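PDB 6LRF: Alr4995 protein from Nostoc sp., which probably acts as a bifunctional enzyme, combining arginine dihydrolase activity of the guanidino-group-modifying type with ornithine cyclodeaminase activity. Local coordinates for residues 140-143 with 144-147; 341-344 with 345-349. All coordinates share one frame; numbering follows the deposited sequence.

Contact 1. Residues 140-143 with 144-147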
loop_
_atom_site.group_PDB
_atom_site.type_symbol
_atom_site.label_atom_id
_atom_site.label_comp_id
_atom_site.label_asym_id
_atom_site.label_seq_id
_atom_site.Cartn_x
_atom_site.Cartn_y
_atom_site.Cartn_z
ATOM N N SER B 140 42.856 5.121 -5.842
ATOM C CA SER B 140 43.856 5.074 -4.788
ATOM C C SER B 140 43.303 4.498 -3.491
ATOM O O SER B 140 42.213 4.845 -3.070
ATOM C CB SER B 140 44.415 6.472 -4.530
ATOM O OG SER B 140 44.864 7.043 -5.748
ATOM N N GLU B 141 44.095 3.646 -2.859
ATOM C CA GLU B 141 43.779 3.045 -1.571
ATOM C C GLU B 141 44.056 3.979 -0.412
ATOM O O GLU B 141 45.031 4.744 -0.418
ATOM C CB GLU B 141 44.593 1.769 -1.373
ATOM C CG GLU B 141 44.139 0.611 -2.225
ATOM C CD GLU B 141 42.959 -0.145 -1.623
ATOM O OE1 GLU B 141 42.701 -0.002 -0.403
ATOM O OE2 GLU B 141 42.298 -0.890 -2.379
ATOM N N LEU B 142 43.199 3.889 0.591
ATOM C CA LEU B 142 43.323 4.662 1.814
ATOM C C LEU B 142 44.694 4.460 2.450
ATOM O O LEU B 142 45.316 5.409 2.956
ATOM C CB LEU B 142 42.205 4.261 2.787
ATOM C CG LEU B 142 42.233 4.931 4.159
ATOM C CD1 LEU B 142 42.192 6.449 4.005
ATOM C CD2 LEU B 142 41.044 4.418 5.000
ATOM N N ASP B 143 45.186 3.228 2.389
ATOM C CA ASP B 143 46.484 2.903 2.972
ATOM C C ASP B 143 47.708 3.539 2.258
ATOM O O ASP B 143 48.817 3.490 2.782
ATOM C CB ASP B 143 46.650 1.391 3.012
ATOM C CG ASP B 143 45.897 0.751 4.167
ATOM O OD1 ASP B 143 45.416 1.496 5.052
ATOM O OD2 ASP B 143 45.800 -0.500 4.196
ATOM N N SER B 144 47.526 4.113 1.076
ATOM C CA SER B 144 48.644 4.803 0.431
ATOM C C SER B 144 48.927 6.161 1.082
ATOM O O SER B 144 50.022 6.712 0.945
ATOM C CB SER B 144 48.389 4.988 -1.070
ATOM O OG SER B 144 47.333 5.916 -1.316
ATOM N N HIS B 145 47.953 6.700 1.806
ATOM C CA HIS B 145 48.060 8.069 2.267
ATOM C C HIS B 145 49.187 8.278 3.290
ATOM O O HIS B 145 49.877 9.304 3.222
ATOM C CB HIS B 145 46.707 8.550 2.817
ATOM C CG HIS B 145 45.641 8.628 1.766
ATOM N ND1 HIS B 145 44.392 9.164 1.996
ATOM C CD2 HIS B 145 45.651 8.253 0.464
ATOM C CE1 HIS B 145 43.675 9.097 0.888
ATOM N NE2 HIS B 145 44.419 8.557 -0.059
ATOM N N PRO B 146 49.394 7.332 4.225
ATOM C CA PRO B 146 50.552 7.530 5.117
ATOM C C PRO B 146 51.920 7.523 4.410
ATOM O O PRO B 146 52.863 8.123 4.917
ATOM C CB PRO B 146 50.465 6.343 6.083
ATOM C CG PRO B 146 48.978 5.985 6.089
ATOM C CD PRO B 146 48.556 6.194 4.660
ATOM N N TYR B 147 52.026 6.833 3.279
ATOM C CA TYR B 147 53.257 6.814 2.503
ATOM C C TYR B 147 53.499 8.185 1.903
ATOM O O TYR B 147 54.631 8.683 1.888
ATOM C CB TYR B 147 53.183 5.760 1.398
ATOM C CG TYR B 147 53.297 4.329 1.880
ATOM C CD1 TYR B 147 54.531 3.703 1.972
ATOM C CD2 TYR B 147 52.162 3.596 2.221
ATOM C CE1 TYR B 147 54.636 2.379 2.408
ATOM C CE2 TYR B 147 52.256 2.279 2.657
ATOM C CZ TYR B 147 53.496 1.678 2.744
ATOM O OH TYR B 147 53.597 0.374 3.167
#
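The bend in which Glu141 O takes two bonds from Ser144, and Leu142 O one from His145, is a pair of overlapping i-to-i+3 turns that carries the chain from the loop after strand 132-136 into helix 145-152, in the part of the protein related to dimethylarginine dimethylaminohydrolases. Ser144 N reaches Glu141 O from above the carbonyl plane at 3.0 Å, whereas Ser144 OG meets the same oxygen in that plane at 2.7 Å. The hydroxyl folds back this way because OG lies between its own backbone N and carbonyl carbon (chi1 68°). Two donors of one residue thus hold the first carbonyl of the turn, and the rotation of the serine side chain is fixed. One residue on, His145 N donates to Leu142 O at 3.2 Å, again from above the plane.

The side chains of Leu142 and His145 cross at about a right angle, with CD1 of Leu142 4.0 Å from ND1 of His145. Both ring nitrogens of His145 are engaged beyond the turn, ND1 with Ser158 OG and NE2 with Gly135 O, which ties the start of the helix to the neighbouring strands. Asp143 OD2 forms salt bridges with Lys334 and with Arg325 of a second subunit, while its OD1 is hydrogen-bonded to Ser336. The ring of Tyr147 presents its edge to the turn, CD2 lying 3.4 Å from Asp143 O.

Contact 2. Residues 341-344 with 345-349; sequences EVME and EIISL
Glu344 O is gripped twice by Ser348, four residues on in helix 340-352, which belongs to the region shared with LOR/SDH bifunctional enzymes: by the backbone N at 3.0 Å and by the hydroxyl OG at 2.9 Å. The two donors come from opposite faces of the carbonyl plane, each tilted about 30° from it, so the usual helical bond is doubled without either partner displacing the other. Ser348 can do this because its OG stands beside its own backbone N (chi1 -68°), which turns the hydroxyl back toward the preceding turn. Regular alpha-helical bonds run alongside, the straightest from Ile347 N to Met343 O at 2.9 Å.

Apolar side chains one turn apart meet along another side of the helix. Val342 sends CG1 against CD1 of Ile346 at 3.9 Å. In the neighbouring pair Met343, present as selenomethionine and bent at its second and third torsions, brings SE to 3.8 Å from CG1 of Ile347. Strand 280-292 lies against Met343 and Ile347, and Thr310 of helix 299-310 against Ile346.

Glutamates occupy other positions round the helix, where helix 554-567 packs against Glu341 and Glu345. Glu341 OE2 and Glu345 OE1 stay 5.8 Å apart; the former forms a salt bridge with Arg194 and the latter a weak hydrogen bond with Tyr191. Arg194 therefore probably eases the repulsion between these two carboxylates.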
loop_
_atom_site.group_PDB
_atom_site.type_symbol
_atom_site.label_atom_id
_atom_site.label_comp_id
_atom_site.label_asym_id
_atom_site.label_seq_id
_atom_site.Cartn_x
_atom_site.Cartn_y
_atom_site.Cartn_z
ATOM N N GLU B 341 37.602 9.614 14.322
ATOM C CA GLU B 341 36.151 9.634 14.370
ATOM C C GLU B 341 35.560 8.483 13.560
ATOM O O GLU B 341 34.666 7.773 14.028
ATOM C CB GLU B 341 35.647 10.970 13.861
ATOM C CG GLU B 341 34.152 11.046 13.668
ATOM C CD GLU B 341 33.768 12.247 12.824
ATOM O OE1 GLU B 341 34.673 13.073 12.542
ATOM O OE2 GLU B 341 32.578 12.371 12.448
ATOM N N VAL B 342 36.072 8.270 12.350
ATOM C CA VAL B 342 35.518 7.217 11.493
ATOM C C VAL B 342 35.901 5.837 12.048
ATOM O O VAL B 342 35.099 4.890 12.017
ATOM C CB VAL B 342 35.980 7.361 10.017
ATOM C CG1 VAL B 342 35.552 6.147 9.190
ATOM C CG2 VAL B 342 35.428 8.650 9.405
HETATM N N MSE B 343 37.123 5.725 12.570
HETATM C CA MSE B 343 37.568 4.495 13.233
HETATM C C MSE B 343 36.649 4.100 14.404
HETATM O O MSE B 343 36.331 2.928 14.590
HETATM C CB MSE B 343 39.004 4.643 13.742
HETATM C CG MSE B 343 39.524 3.389 14.442
HETATM SE SE MSE B 343 39.538 1.773 13.248
HETATM C CE MSE B 343 41.368 1.950 12.489
ATOM N N GLU B 344 36.229 5.078 15.196
ATOM C CA GLU B 344 35.324 4.809 16.311
ATOM C C GLU B 344 33.972 4.306 15.826
ATOM O O GLU B 344 33.355 3.418 16.434
ATOM C CB GLU B 344 35.118 6.065 17.143
ATOM C CG GLU B 344 36.356 6.541 17.863
ATOM C CD GLU B 344 36.073 7.760 18.715
ATOM O OE1 GLU B 344 35.749 8.833 18.147
ATOM O OE2 GLU B 344 36.144 7.622 19.954
ATOM N N GLU B 345 33.503 4.882 14.733
ATOM C CA GLU B 345 32.236 4.464 14.172
ATOM C C GLU B 345 32.316 2.993 13.711
ATOM O O GLU B 345 31.411 2.188 13.978
ATOM C CB GLU B 345 31.851 5.386 13.026
ATOM C CG GLU B 345 30.435 5.198 12.530
ATOM C CD GLU B 345 29.445 6.186 13.143
ATOM O OE1 GLU B 345 29.806 7.381 13.331
ATOM O OE2 GLU B 345 28.301 5.756 13.429
ATOM N N ILE B 346 33.416 2.645 13.048
ATOM C CA ILE B 346 33.644 1.284 12.572
ATOM C C ILE B 346 33.757 0.292 13.717
ATOM O O ILE B 346 33.101 -0.748 13.717
ATOM C CB ILE B 346 34.924 1.205 11.702
ATOM C CG1 ILE B 346 34.732 1.964 10.381
ATOM C CG2 ILE B 346 35.328 -0.243 11.446
ATOM C CD1 ILE B 346 36.042 2.296 9.668
ATOM N N ILE B 347 34.598 0.604 14.691
ATOM C CA ILE B 347 34.811 -0.294 15.818
ATOM C C ILE B 347 33.509 -0.499 16.615
ATOM O O ILE B 347 33.236 -1.610 17.085
ATOM C CB ILE B 347 35.934 0.237 16.725
ATOM C CG1 ILE B 347 37.240 0.309 15.928
ATOM C CG2 ILE B 347 36.114 -0.650 17.955
ATOM C CD1 ILE B 347 37.651 -1.011 15.324
ATOM N N SER B 348 32.691 0.548 16.728
ATOM C CA SER B 348 31.392 0.416 17.387
ATOM C C SER B 348 30.515 -0.611 16.677
ATOM O O SER B 348 29.851 -1.416 17.317
ATOM C CB SER B 348 30.659 1.760 17.446
ATOM O OG SER B 348 31.326 2.653 18.321
ATOM N N LEU B 349 30.523 -0.595 15.352
ATOM C CA LEU B 349 29.744 -1.569 14.601
ATOM C C LEU B 349 30.339 -2.984 14.769
ATOM O O LEU B 349 29.609 -3.959 14.996
ATOM C CB LEU B 349 29.667 -1.156 13.126
ATOM C CG LEU B 349 28.932 0.172 12.867
ATOM C CD1 LEU B 349 29.210 0.734 11.466
ATOM C CD2 LEU B 349 27.422 0.024 13.082
#

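Overall arrangement
Contact 1 closes long before contact 2 opens along the chain. Contact 1 belongs to the dihydrolase-like region and contact 2 to the region conserved in LOR/SDH enzymes, yet their centres lie only 19 Å apart and their nearest atoms about 7 Å, without touching. What joins them is a mixed sheet. Side chains of contact 1 touch its strands 132-136, 280-292 and 313-320, and Asp143 bonds Lys334 and Ser336 on strand 329-337, which leads into helix 340-352. Strand 280-292 is common ground, with Val283 meeting 140-147 and Glu284 and Arg286 meeting 341-349. One sheet thus supports elements from both regions.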